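Local coordinates for CELL WALL surface anchor family protein (Streptococcus pneumoniae, PDB 3ZGH) that probably serves as a surface adhesin of the pneumococcus, its MSCRAMM-fold domain binding keratin 10, at residues V51-G55 against S56-F60. Residues are numbered along the deposited sequence; the frame is centred on the assembly and turned at random.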
loop_
_atom_site.group_PDB
_atom_site.type_symbol
_atom_site.label_atom_id
_atom_site.label_comp_id
_atom_site.label_asym_id
_atom_site.label_seq_id
_atom_site.Cartn_x
_atom_site.Cartn_y
_atom_site.Cartn_z
ATOM N N VAL A 51 -9.983 1.785 -0.800
ATOM C CA VAL A 51 -10.571 1.855 0.527
ATOM C C VAL A 51 -12.112 1.742 0.426
ATOM O O VAL A 51 -12.783 2.541 -0.272
ATOM C CB VAL A 51 -10.215 3.195 1.196
ATOM C CG1 VAL A 51 -10.682 3.217 2.664
ATOM C CG2 VAL A 51 -8.673 3.447 1.092
ATOM N N THR A 52 -12.647 0.717 1.087
ATOM C CA THR A 52 -14.074 0.436 1.081
ATOM C C THR A 52 -14.600 0.652 2.492
ATOM O O THR A 52 -14.032 0.168 3.459
ATOM C CB THR A 52 -14.338 -1.017 0.671
ATOM O OG1 THR A 52 -13.931 -1.198 -0.691
ATOM C CG2 THR A 52 -15.832 -1.353 0.746
ATOM N N ASN A 53 -15.691 1.392 2.586
ATOM C CA ASN A 53 -16.405 1.634 3.814
ATOM C C ASN A 53 -17.757 0.944 3.651
ATOM O O ASN A 53 -18.569 1.340 2.774
ATOM C CB ASN A 53 -16.553 3.130 3.966
ATOM C CG ASN A 53 -17.375 3.531 5.173
ATOM O OD1 ASN A 53 -18.194 2.766 5.673
ATOM N ND2 ASN A 53 -17.194 4.779 5.605
ATOM N N ASP A 54 -17.999 -0.108 4.437
ATOM C CA ASP A 54 -19.301 -0.783 4.388
ATOM C C ASP A 54 -20.148 -0.434 5.595
ATOM O O ASP A 54 -21.142 -1.098 5.856
ATOM C CB ASP A 54 -19.130 -2.291 4.307
ATOM C CG ASP A 54 -18.430 -2.875 5.535
ATOM O OD1 ASP A 54 -18.355 -2.188 6.570
ATOM O OD2 ASP A 54 -17.945 -4.022 5.465
ATOM N N GLY A 55 -19.755 0.603 6.337
ATOM C CA GLY A 55 -20.496 1.005 7.529
ATOM C C GLY A 55 -20.019 0.355 8.832
ATOM O O GLY A 55 -20.179 0.941 9.889
ATOM N N SER A 56 -19.436 -0.839 8.756
ATOM C CA SER A 56 -18.900 -1.519 9.940
ATOM C C SER A 56 -17.382 -1.356 10.044
ATOM O O SER A 56 -16.841 -1.245 11.152
ATOM C CB SER A 56 -19.226 -3.007 9.897
ATOM O OG SER A 56 -20.627 -3.172 10.028
ATOM N N LYS A 57 -16.709 -1.346 8.886
ATOM C CA LYS A 57 -15.270 -1.249 8.858
ATOM C C LYS A 57 -14.780 -0.598 7.575
ATOM O O LYS A 57 -15.514 -0.540 6.554
ATOM C CB LYS A 57 -14.656 -2.641 8.989
ATOM C CG LYS A 57 -15.070 -3.595 7.861
ATOM C CD LYS A 57 -14.583 -5.006 8.128
ATOM C CE LYS A 57 -14.875 -5.948 6.958
ATOM N NZ LYS A 57 -16.349 -6.087 6.755
ATOM N N LEU A 58 -13.558 -0.093 7.623
ATOM C CA LEU A 58 -12.861 0.269 6.410
ATOM C C LEU A 58 -11.979 -0.911 6.029
ATOM O O LEU A 58 -11.315 -1.487 6.914
ATOM C CB LEU A 58 -11.956 1.472 6.631
ATOM C CG LEU A 58 -12.579 2.834 6.946
ATOM C CD1 LEU A 58 -11.484 3.919 7.119
ATOM C CD2 LEU A 58 -13.598 3.231 5.847
ATOM N N THR A 59 -11.991 -1.275 4.749
ATOM C CA THR A 59 -11.050 -2.263 4.210
ATOM C C THR A 59 -10.085 -1.539 3.284
ATOM O O THR A 59 -10.504 -0.840 2.344
ATOM C CB THR A 59 -11.787 -3.343 3.431
ATOM O OG1 THR A 59 -12.731 -3.968 4.315
ATOM C CG2 THR A 59 -10.816 -4.425 2.847
ATOM N N PHE A 60 -8.800 -1.701 3.566
ATOM C CA PHE A 60 -7.729 -1.085 2.794
ATOM C C PHE A 60 -7.012 -2.165 1.979
ATOM O O PHE A 60 -6.671 -3.238 2.529
ATOM C CB PHE A 60 -6.703 -0.457 3.752
ATOM C CG PHE A 60 -7.163 0.790 4.453
ATOM C CD1 PHE A 60 -6.785 2.036 3.987
ATOM C CD2 PHE A 60 -7.938 0.724 5.610
ATOM C CE1 PHE A 60 -7.201 3.215 4.650
ATOM C CE2 PHE A 60 -8.302 1.873 6.297
ATOM C CZ PHE A 60 -7.957 3.122 5.799
#
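D54 and K57 grip each other at the closed end of a β-hairpin, where strand 43-53 turns back into strand 57-65 of the antiparallel sheet. Both carboxylate oxygens of D54 are used. OD1 of D54 takes two backbone N-H groups: S56 N comes in nearly head-on at 2.8 Å, while K57 N, 3.0 Å from the same OD1, arrives on the syn side and 20° out of the carboxylate plane, the two donors on opposite faces of it. OD2 of D54 offers its syn lone pair to K57 NZ, 2.9 Å away, in a salt bridge. With CG of D54 set between its own backbone N and carbonyl carbon (chi1 63°), the carboxylate is brought over to the returning chain, and three bonds together fix its rotation. The K57 side chain runs extended and then bends at its last torsion (chi4 -64°), which swings NZ back to OD2 of D54. The backbone of the same pair also meets, D54 N donating to K57 O over a longer 3.3 Å. G55 N is taken by OD1 of N53, forming an Asx turn, and G55 has a positive phi, where a side chain would jam against the carbonyl oxygen of D54.

Farther into the sheet T52 and T59 form the hydrogen-bonded pair, each backbone N-H donating to the other's carbonyl oxygen; OG1 of T52 is bonded to OG1 of T29 on neighbouring strand 28-38. V51, N53, L58 and F60 point to the other face. There CD2 of L58 rests on CB of N53, while F60 also stacks with W159, and F170 packs on V51, L58 and F60. CG1 of V51 makes a CH-pi contact over one face of the F60 ring, 4.2 Å from its centroid.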